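Long-range contacts in lipase (Penicillium expansum, PDB 3G7N), which hydrolyses triacylglycerols such as tributyrin as a secreted alkaline lipase, releasing free fatty acids: residues Ser19-Phe30 / Val247-Tyr256; Thr88-Val99 / Phe162-Phe172. All blocks are in the same frame, centred on the assembly; numbering follows the deposited sequence.

Interaction 1 of 2, residues Ser19-Phe30 / Val247-Tyr256; sequences SAAYTGCIGKAF and VVMLTAGCGY
The disulfide between Cys25 SG and Cys254 SG anchors the C-terminal tail of this alpha/beta-hydrolase fold to the segment that joins the end of helix 8-23 to the edge strand 28-29; its chi3 of -87° is close to the relaxed right angle. Cys254 and Ser19, with Phe30 and Leu250, account for much of the buried surface. Beside the disulfide, Phe30 N donates to Cys254 O over 2.8 Å, approaching from above the carbonyl plane. The Phe30 ring then lies under the peptide that joins Cys254 to Gly255: Cys254 C sits over the centre of one face, Gly255 N is offset toward the rim, 3.3 Å from Phe30 CE1, and Ala252 O meets the ring edge in its plane.

At the helix, a chi1 of -177° swings Ser19 OG away from its own backbone N and toward the type II turn Val248-Thr251, where Leu250 N donates to it over 2.9 Å in a rather bent bond. Water 1 bridges Ser19 OG, Thr23 OG1 and Gly253 O, so the last helical turn is tied to the tail through solvent as well. Leu250 CD2 packs on Tyr22 CB at 3.6 Å, while Met249 SD lies at the edge of the Tyr22 ring, a Met-aromatic contact. Tyr22 OH is hydrogen-bonded to His131 ND1, next to the nucleophile Ser132. At the far end, Cys254 CB rests over the centre of the Tyr256 ring, and Ile26 N donates a nearly straight bond of 3.0 Å to Tyr256 OH.

Interaction 2 of 2, residues Thr88-Val99 / Phe162-Phe172; sequences TFPSDVKIMRGV and FPIGNQAWADF
Asn166 joins the two segments through both ends of its amide. Its ND2 donates to Asp92 O over 3.0 Å, almost straight (169°) and in the amide plane, while OD1 accepts from Lys94 N at 3.1 Å. The same OD1 caps helix 167-175 by accepting from Trp169 N, so two donors grip it from opposite faces of the amide. With CG placed between the backbone N and the carbonyl carbon (chi1 63°), the side chain turns back over the helix start and can serve both tasks. Replacing Asn166 with alanine removes the whole amide, which would probably leave Lys94 N and Trp169 N without their shared acceptor and Asp92 O without its donor.

Backbone bonds continue the attachment: Asn166 N donates to Lys94 O, and Met96 N to Ile164 O at 2.8 Å, on the two sides of a single bridge between Ile95 and Gly165. Lys94 O lies 3.2 Å from Gly165 CA.

Apolar groups pack around these bonds. Ile95 CG1 lies over one face of the Trp169 indole, offset toward its rim, and Ile95 CD1 reaches CE3 of that ring at 3.5 Å. Val93 CG2 touches Phe172 CB. Pro90 CD sits over a face of the Phe172 ring in a CH-pi contact, 3.7 Å from its centroid, and the Phe89 ring meets Phe172 obliquely. At the opposite end, Met96 SD and Val99 CG2 both approach the edge of the Phe162 ring, the sulfur making a Met-aromatic contact. The Phe162 side chain lies about 5 Å from that of the nucleophile Ser132 and about 6 Å from that of charge-relay His241, so this end approaches the catalytic centre, while the capped helix and the bridge are structural packing within the alpha/beta-hydrolase fold of a class 3 lipase.

In the fold
From the N terminus, residues 19-30, at the end of helix 8-23 and in edge strand 28-29, form one half of interaction 1 before the chain builds the antiparallel strands 32-40, 45-52 and 57-62. Residues 88-99 then lead into helix 97-120. Strands 125-131 and 154-159, with helix 133-148 between them, follow before residues 162-172 return to close interaction 2. That loop falls wholly within the much longer one that interaction 1 completes when residues 247-256 come back to residues 19-30. The contacts do not touch, their centres lying about 30 Å apart on opposite sides of the chain's centre, yet Tyr22 and Phe162 each extend from their own contact toward the region of Ser132.

Interaction 1 of 2, residues Ser19-Phe30 / Val247-Tyr256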
loop_
_atom_site.group_PDB
_atom_site.type_symbol
_atom_site.label_atom_id
_atom_site.label_comp_id
_atom_site.label_asym_id
_atom_site.label_seq_id
_atom_site.Cartn_x
_atom_site.Cartn_y
_atom_site.Cartn_z
ATOM N N SER A 19 -7.482 -6.377 5.020
ATOM C CA SER A 19 -7.873 -7.297 6.104
ATOM C C SER A 19 -7.911 -8.755 5.633
ATOM O O SER A 19 -7.387 -9.664 6.291
ATOM C CB SER A 19 -9.242 -6.874 6.657
ATOM O OG SER A 19 -9.655 -7.692 7.758
ATOM N N ALA A 20 -8.435 -8.954 4.418
ATOM C CA ALA A 20 -8.477 -10.295 3.812
ATOM C C ALA A 20 -7.081 -10.895 3.690
ATOM O O ALA A 20 -6.916 -12.115 3.778
ATOM C CB ALA A 20 -9.172 -10.253 2.441
ATOM N N ALA A 21 -6.093 -10.058 3.375
ATOM C CA ALA A 21 -4.734 -10.543 3.260
ATOM C C ALA A 21 -4.219 -11.078 4.604
ATOM O O ALA A 21 -3.511 -12.084 4.643
ATOM C CB ALA A 21 -3.831 -9.462 2.751
ATOM N N TYR A 22 -4.591 -10.414 5.697
ATOM C CA TYR A 22 -4.245 -10.927 7.035
ATOM C C TYR A 22 -5.012 -12.215 7.349
ATOM O O TYR A 22 -4.444 -13.155 7.895
ATOM C CB TYR A 22 -4.558 -9.889 8.110
ATOM C CG TYR A 22 -3.622 -8.707 8.152
ATOM C CD1 TYR A 22 -2.329 -8.840 8.663
ATOM C CD2 TYR A 22 -4.060 -7.436 7.783
ATOM C CE1 TYR A 22 -1.485 -7.733 8.764
ATOM C CE2 TYR A 22 -3.239 -6.333 7.918
ATOM C CZ TYR A 22 -1.967 -6.487 8.433
ATOM O OH TYR A 22 -1.177 -5.384 8.575
ATOM N N THR A 23 -6.279 -12.289 6.950
ATOM C CA THR A 23 -7.105 -13.463 7.212
ATOM C C THR A 23 -6.633 -14.676 6.418
ATOM O O THR A 23 -6.670 -15.802 6.914
ATOM C CB THR A 23 -8.561 -13.148 6.850
ATOM O OG1 THR A 23 -9.040 -12.127 7.718
ATOM C CG2 THR A 23 -9.452 -14.383 6.953
ATOM N N GLY A 24 -6.042 -14.438 5.247
ATOM C CA GLY A 24 -5.635 -15.524 4.357
ATOM C C GLY A 24 -6.831 -16.153 3.670
ATOM O O GLY A 24 -6.866 -17.360 3.436
ATOM N N CYS A 25 -7.750 -15.314 3.215
ATOM C CA CYS A 25 -8.946 -15.765 2.492
ATOM C C CYS A 25 -8.634 -16.760 1.379
ATOM O O CYS A 25 -7.695 -16.553 0.617
ATOM C CB CYS A 25 -9.684 -14.560 1.916
ATOM S SG CYS A 25 -10.281 -13.458 3.171
ATOM N N ILE A 26 -9.483 -17.779 1.266
ATOM C CA ILE A 26 -9.408 -18.863 0.295
ATOM C C ILE A 26 -10.207 -18.449 -0.935
ATOM O O ILE A 26 -11.345 -18.008 -0.815
ATOM C CB ILE A 26 -10.108 -20.131 0.888
ATOM C CG1 ILE A 26 -9.500 -20.495 2.244
ATOM C CG2 ILE A 26 -10.064 -21.292 -0.077
ATOM C CD1 ILE A 26 -7.985 -20.667 2.192
ATOM N N GLY A 27 -9.605 -18.567 -2.115
ATOM C CA GLY A 27 -10.343 -18.442 -3.379
ATOM C C GLY A 27 -10.546 -17.000 -3.818
ATOM O O GLY A 27 -10.330 -16.650 -4.974
ATOM N N LYS A 28 -11.017 -16.164 -2.897
ATOM C CA LYS A 28 -11.419 -14.796 -3.214
ATOM C C LYS A 28 -11.271 -13.920 -1.991
ATOM O O LYS A 28 -11.359 -14.391 -0.852
ATOM C CB LYS A 28 -12.846 -14.735 -3.747
ATOM C CG LYS A 28 -13.837 -15.581 -2.982
ATOM C CD LYS A 28 -14.394 -14.838 -1.770
ATOM C CE LYS A 28 -15.372 -13.724 -2.152
ATOM N NZ LYS A 28 -16.517 -14.201 -2.983
ATOM N N ALA A 29 -11.046 -12.639 -2.240
ATOM C CA ALA A 29 -11.107 -11.635 -1.194
ATOM C C ALA A 29 -12.093 -10.615 -1.712
ATOM O O ALA A 29 -11.790 -9.858 -2.626
ATOM C CB ALA A 29 -9.740 -11.008 -0.988
ATOM N N PHE A 30 -13.306 -10.652 -1.164
ATOM C CA PHE A 30 -14.355 -9.800 -1.649
ATOM C C PHE A 30 -14.513 -9.928 -3.160
ATOM O O PHE A 30 -14.666 -11.062 -3.635
ATOM C CB PHE A 30 -14.164 -8.372 -1.132
ATOM C CG PHE A 30 -14.197 -8.289 0.373
ATOM C CD1 PHE A 30 -15.416 -8.293 1.035
ATOM C CD2 PHE A 30 -13.042 -8.490 1.121
ATOM C CE1 PHE A 30 -15.469 -8.454 2.413
ATOM C CE2 PHE A 30 -13.095 -8.556 2.507
ATOM C CZ PHE A 30 -14.320 -8.575 3.147
ATOM N N VAL A 247 -12.521 -0.331 9.139
ATOM C CA VAL A 247 -12.253 -1.771 9.171
ATOM C C VAL A 247 -11.130 -2.073 10.152
ATOM O O VAL A 247 -10.006 -1.582 9.983
ATOM C CB VAL A 247 -11.825 -2.271 7.775
ATOM C CG1 VAL A 247 -11.522 -3.763 7.825
ATOM C CG2 VAL A 247 -12.896 -1.925 6.717
ATOM N N VAL A 248 -11.401 -2.910 11.145
ATOM C CA VAL A 248 -10.356 -3.414 12.025
ATOM C C VAL A 248 -9.751 -4.652 11.385
ATOM O O VAL A 248 -10.463 -5.570 10.971
ATOM C CB VAL A 248 -10.932 -3.775 13.417
ATOM C CG1 VAL A 248 -9.907 -4.481 14.287
ATOM C CG2 VAL A 248 -11.513 -2.522 14.103
ATOM N N MET A 249 -8.449 -4.614 11.136
ATOM C CA MET A 249 -7.794 -5.711 10.443
ATOM C C MET A 249 -8.102 -7.044 11.096
ATOM O O MET A 249 -8.078 -7.154 12.331
ATOM C CB MET A 249 -6.283 -5.482 10.359
ATOM C CG MET A 249 -5.889 -4.268 9.523
ATOM S SD MET A 249 -6.435 -4.363 7.798
ATOM C CE MET A 249 -7.387 -2.863 7.633
ATOM N N LEU A 250 -8.322 -8.058 10.258
ATOM C CA LEU A 250 -8.710 -9.409 10.641
ATOM C C LEU A 250 -10.187 -9.615 10.929
ATOM O O LEU A 250 -10.626 -10.769 11.026
ATOM C CB LEU A 250 -7.849 -9.967 11.776
ATOM C CG LEU A 250 -6.453 -10.412 11.382
ATOM C CD1 LEU A 250 -5.616 -10.648 12.644
ATOM C CD2 LEU A 250 -6.514 -11.668 10.530
ATOM N N THR A 251 -10.981 -8.550 10.916
ATOM C CA THR A 251 -12.391 -8.675 11.290
ATOM C C THR A 251 -13.352 -8.556 10.109
ATOM O O THR A 251 -14.559 -8.701 10.266
ATOM C CB THR A 251 -12.798 -7.647 12.359
ATOM O OG1 THR A 251 -12.909 -6.357 11.759
ATOM C CG2 THR A 251 -11.812 -7.636 13.521
ATOM N N ALA A 252 -12.831 -8.210 8.935
ATOM C CA ALA A 252 -13.658 -8.068 7.747
ATOM C C ALA A 252 -14.173 -9.403 7.201
ATOM O O ALA A 252 -15.125 -9.405 6.426
ATOM C CB ALA A 252 -12.915 -7.295 6.656
ATOM N N GLY A 253 -13.493 -10.496 7.507
ATOM C CA GLY A 253 -13.729 -11.743 6.766
ATOM C C GLY A 253 -13.279 -11.646 5.320
ATOM O O GLY A 253 -12.330 -10.925 4.988
ATOM N N CYS A 254 -14.007 -12.337 4.449
ATOM C CA CYS A 254 -13.584 -12.527 3.068
ATOM C C CYS A 254 -14.658 -12.130 2.051
ATOM O O CYS A 254 -14.437 -12.289 0.854
ATOM C CB CYS A 254 -13.188 -13.977 2.839
ATOM S SG CYS A 254 -11.851 -14.465 3.919
ATOM N N GLY A 255 -15.857 -11.769 2.515
ATOM C CA GLY A 255 -16.996 -11.569 1.617
ATOM C C GLY A 255 -17.622 -12.847 1.071
ATOM O O GLY A 255 -18.182 -12.852 -0.034
ATOM N N TYR A 256 -17.438 -13.970 1.759
ATOM C CA TYR A 256 -17.884 -15.252 1.200
ATOM C C TYR A 256 -19.378 -15.261 0.871
ATOM O O TYR A 256 -19.795 -15.964 -0.042
ATOM C CB TYR A 256 -17.568 -16.406 2.143
ATOM C CG TYR A 256 -16.098 -16.739 2.288
ATOM C CD1 TYR A 256 -15.283 -16.918 1.174
ATOM C CD2 TYR A 256 -15.538 -16.905 3.543
ATOM C CE1 TYR A 256 -13.920 -17.284 1.321
ATOM C CE2 TYR A 256 -14.198 -17.268 3.698
ATOM C CZ TYR A 256 -13.390 -17.401 2.586
ATOM O OH TYR A 256 -12.056 -17.773 2.745
HETATM O O HOH W 1 -10.552 -10.098 7.018
HETATM O O HOH W 2 -10.138 -13.087 9.983
#

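Interaction 2 of 2, residues Thr88-Val99 / Phe162-Phe172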
loop_
_atom_site.group_PDB
_atom_site.type_symbol
_atom_site.label_atom_id
_atom_site.label_comp_id
_atom_site.label_asym_id
_atom_site.label_seq_id
_atom_site.Cartn_x
_atom_site.Cartn_y
_atom_site.Cartn_z
ATOM N N THR A 88 13.743 1.453 -13.786
ATOM C CA THR A 88 14.969 2.244 -13.909
ATOM C C THR A 88 14.959 3.370 -12.870
ATOM O O THR A 88 14.314 4.393 -13.047
ATOM C CB THR A 88 15.134 2.815 -15.328
ATOM O OG1 THR A 88 15.123 1.739 -16.280
ATOM C CG2 THR A 88 16.467 3.555 -15.445
ATOM N N PHE A 89 15.719 3.171 -11.796
ATOM C CA PHE A 89 15.770 4.153 -10.703
ATOM C C PHE A 89 16.822 5.213 -11.006
ATOM O O PHE A 89 17.987 4.856 -11.238
ATOM C CB PHE A 89 16.153 3.474 -9.383
ATOM C CG PHE A 89 15.072 2.592 -8.805
ATOM C CD1 PHE A 89 14.007 3.144 -8.108
ATOM C CD2 PHE A 89 15.190 1.216 -8.868
ATOM C CE1 PHE A 89 13.059 2.321 -7.496
ATOM C CE2 PHE A 89 14.262 0.386 -8.230
ATOM C CZ PHE A 89 13.247 0.955 -7.482
ATOM N N PRO A 90 16.489 6.490 -10.768
ATOM C CA PRO A 90 17.563 7.487 -10.771
ATOM C C PRO A 90 18.615 7.179 -9.723
ATOM O O PRO A 90 18.304 6.629 -8.654
ATOM C CB PRO A 90 16.843 8.787 -10.441
ATOM C CG PRO A 90 15.450 8.579 -11.009
ATOM C CD PRO A 90 15.155 7.114 -10.792
ATOM N N SER A 91 19.837 7.645 -9.974
ATOM C CA SER A 91 20.999 7.297 -9.163
ATOM C C SER A 91 20.858 7.676 -7.687
ATOM O O SER A 91 21.567 7.123 -6.843
ATOM C CB SER A 91 22.264 7.963 -9.744
ATOM O OG SER A 91 22.198 9.377 -9.610
ATOM N N ASP A 92 20.149 8.762 -7.423
ATOM C CA ASP A 92 20.066 9.277 -6.060
ATOM C C ASP A 92 18.967 8.638 -5.201
ATOM O O ASP A 92 18.908 8.872 -4.001
ATOM C CB ASP A 92 19.986 10.807 -6.028
ATOM C CG ASP A 92 18.822 11.361 -6.835
ATOM O OD1 ASP A 92 18.294 10.648 -7.724
ATOM O OD2 ASP A 92 18.502 12.554 -6.660
ATOM N N VAL A 93 18.159 7.770 -5.801
ATOM C CA VAL A 93 17.031 7.161 -5.081
ATOM C C VAL A 93 17.568 6.160 -4.082
ATOM O O VAL A 93 18.372 5.295 -4.412
ATOM C CB VAL A 93 16.073 6.437 -6.063
ATOM C CG1 VAL A 93 15.119 5.492 -5.305
ATOM C CG2 VAL A 93 15.267 7.444 -6.817
ATOM N N LYS A 94 17.099 6.275 -2.841
ATOM C CA LYS A 94 17.437 5.285 -1.828
ATOM C C LYS A 94 16.165 4.861 -1.101
ATOM O O LYS A 94 15.331 5.704 -0.791
ATOM C CB LYS A 94 18.418 5.868 -0.803
ATOM C CG LYS A 94 19.755 6.347 -1.386
ATOM C CD LYS A 94 20.580 5.180 -1.874
ATOM C CE LYS A 94 21.906 5.650 -2.465
ATOM N NZ LYS A 94 22.792 6.240 -1.424
ATOM N N ILE A 95 16.098 3.579 -0.765
ATOM C CA ILE A 95 14.934 3.009 -0.071
ATOM C C ILE A 95 15.463 2.181 1.088
ATOM O O ILE A 95 16.551 1.603 1.018
ATOM C CB ILE A 95 14.124 2.083 -1.035
ATOM C CG1 ILE A 95 13.628 2.871 -2.255
ATOM C CG2 ILE A 95 12.968 1.414 -0.307
ATOM C CD1 ILE A 95 12.937 1.989 -3.315
ATOM N N MET A 96 14.688 2.100 2.166
ATOM C CA MET A 96 15.130 1.319 3.288
ATOM C C MET A 96 15.190 -0.171 2.954
ATOM O O MET A 96 14.288 -0.716 2.295
ATOM C CB MET A 96 14.235 1.588 4.506
ATOM C CG MET A 96 12.755 1.273 4.308
ATOM S SD MET A 96 11.719 1.818 5.697
ATOM C CE MET A 96 11.997 0.475 6.831
ATOM N N ARG A 97 16.213 -0.860 3.458
ATOM C CA ARG A 97 16.390 -2.267 3.161
ATOM C C ARG A 97 15.206 -3.081 3.676
ATOM O O ARG A 97 14.828 -4.095 3.091
ATOM C CB ARG A 97 17.704 -2.788 3.753
ATOM C CG ARG A 97 17.988 -4.227 3.371
ATOM C CD ARG A 97 19.268 -4.765 4.007
ATOM N NE ARG A 97 20.463 -4.146 3.451
ATOM C CZ ARG A 97 21.316 -3.412 4.158
ATOM N NH1 ARG A 97 21.084 -3.166 5.444
ATOM N NH2 ARG A 97 22.413 -2.935 3.587
ATOM N N GLY A 98 14.657 -2.687 4.823
ATOM C CA GLY A 98 13.541 -3.417 5.415
ATOM C C GLY A 98 12.271 -3.466 4.591
ATOM O O GLY A 98 11.376 -4.253 4.906
ATOM N N VAL A 99 12.177 -2.642 3.549
ATOM C CA VAL A 99 11.079 -2.743 2.582
ATOM C C VAL A 99 11.572 -3.238 1.226
ATOM O O VAL A 99 10.918 -4.067 0.600
ATOM C CB VAL A 99 10.326 -1.406 2.448
ATOM C CG1 VAL A 99 9.207 -1.505 1.407
ATOM C CG2 VAL A 99 9.759 -1.007 3.800
ATOM N N PHE A 162 4.237 3.691 6.903
ATOM C CA PHE A 162 5.405 4.527 7.143
ATOM C C PHE A 162 6.100 4.861 5.813
ATOM O O PHE A 162 5.946 4.135 4.831
ATOM C CB PHE A 162 6.368 3.823 8.112
ATOM C CG PHE A 162 6.719 2.418 7.722
ATOM C CD1 PHE A 162 7.825 2.169 6.920
ATOM C CD2 PHE A 162 5.975 1.344 8.168
ATOM C CE1 PHE A 162 8.199 0.865 6.612
ATOM C CE2 PHE A 162 6.334 0.038 7.842
ATOM C CZ PHE A 162 7.489 -0.201 7.115
ATOM N N PRO A 163 6.847 5.982 5.758
ATOM C CA PRO A 163 7.581 6.330 4.543
ATOM C C PRO A 163 8.829 5.459 4.423
ATOM O O PRO A 163 9.283 4.903 5.427
ATOM C CB PRO A 163 7.968 7.791 4.780
ATOM C CG PRO A 163 8.206 7.835 6.305
ATOM C CD PRO A 163 7.121 6.915 6.870
ATOM N N ILE A 164 9.324 5.254 3.197
ATOM C CA ILE A 164 10.323 4.211 2.987
ATOM C C ILE A 164 11.623 4.647 2.340
ATOM O O ILE A 164 12.467 3.802 2.049
ATOM C CB ILE A 164 9.774 2.990 2.213
ATOM C CG1 ILE A 164 9.427 3.339 0.763
ATOM C CG2 ILE A 164 8.503 2.449 2.898
ATOM C CD1 ILE A 164 9.236 2.093 -0.119
ATOM N N GLY A 165 11.766 5.930 2.044
ATOM C CA GLY A 165 12.987 6.344 1.341
ATOM C C GLY A 165 13.263 7.812 1.470
ATOM O O GLY A 165 12.550 8.561 2.149
ATOM N N ASN A 166 14.243 8.250 0.676
ATOM C CA ASN A 166 14.691 9.637 0.720
ATOM C C ASN A 166 13.888 10.523 -0.210
ATOM O O ASN A 166 12.911 10.078 -0.814
ATOM C CB ASN A 166 16.193 9.742 0.447
ATOM C CG ASN A 166 16.586 9.266 -0.956
ATOM O OD1 ASN A 166 15.746 8.874 -1.774
ATOM N ND2 ASN A 166 17.884 9.330 -1.245
ATOM N N GLN A 167 14.224 11.811 -0.275
ATOM C CA GLN A 167 13.448 12.715 -1.110
ATOM C C GLN A 167 13.482 12.315 -2.584
ATOM O O GLN A 167 12.485 12.443 -3.287
ATOM C CB GLN A 167 13.922 14.160 -0.955
ATOM C CG GLN A 167 13.032 15.175 -1.680
ATOM C CD GLN A 167 11.674 15.336 -1.031
ATOM O OE1 GLN A 167 11.575 15.647 0.158
ATOM N NE2 GLN A 167 10.618 15.048 -1.783
ATOM N N ALA A 168 14.611 11.792 -3.038
ATOM C CA ALA A 168 14.709 11.374 -4.438
ATOM C C ALA A 168 13.744 10.203 -4.707
ATOM O O ALA A 168 13.075 10.163 -5.738
ATOM C CB ALA A 168 16.142 10.997 -4.795
ATOM N N TRP A 169 13.597 9.319 -3.721
ATOM C CA TRP A 169 12.617 8.232 -3.810
ATOM C C TRP A 169 11.207 8.787 -3.928
ATOM O O TRP A 169 10.456 8.425 -4.841
ATOM C CB TRP A 169 12.714 7.331 -2.575
ATOM C CG TRP A 169 11.428 6.625 -2.269
ATOM C CD1 TRP A 169 10.565 6.912 -1.255
ATOM C CD2 TRP A 169 10.806 5.612 -3.065
ATOM N NE1 TRP A 169 9.448 6.114 -1.351
ATOM C CE2 TRP A 169 9.583 5.290 -2.439
ATOM C CE3 TRP A 169 11.179 4.922 -4.220
ATOM C CZ2 TRP A 169 8.694 4.351 -2.978
ATOM C CZ3 TRP A 169 10.282 4.018 -4.771
ATOM C CH2 TRP A 169 9.076 3.705 -4.119
ATOM N N ALA A 170 10.856 9.724 -3.051
ATOM C CA ALA A 170 9.510 10.263 -3.065
ATOM C C ALA A 170 9.211 10.953 -4.396
ATOM O O ALA A 170 8.112 10.854 -4.949
ATOM C CB ALA A 170 9.288 11.198 -1.882
ATOM N N ASP A 171 10.222 11.650 -4.911
ATOM C CA ASP A 171 10.083 12.360 -6.182
ATOM C C ASP A 171 9.884 11.381 -7.332
ATOM O O ASP A 171 9.092 11.632 -8.239
ATOM C CB ASP A 171 11.310 13.238 -6.456
ATOM C CG ASP A 171 11.424 14.411 -5.495
ATOM O OD1 ASP A 171 10.406 14.789 -4.882
ATOM O OD2 ASP A 171 12.503 15.043 -5.459
ATOM N N PHE A 172 10.603 10.271 -7.275
ATOM C CA PHE A 172 10.444 9.218 -8.264
ATOM C C PHE A 172 9.055 8.585 -8.197
ATOM O O PHE A 172 8.415 8.356 -9.223
ATOM C CB PHE A 172 11.533 8.164 -8.117
ATOM C CG PHE A 172 11.559 7.165 -9.227
ATOM C CD1 PHE A 172 11.758 7.579 -10.544
ATOM C CD2 PHE A 172 11.417 5.814 -8.969
ATOM C CE1 PHE A 172 11.781 6.658 -11.578
ATOM C CE2 PHE A 172 11.442 4.891 -10.004
ATOM C CZ PHE A 172 11.721 5.319 -11.291
#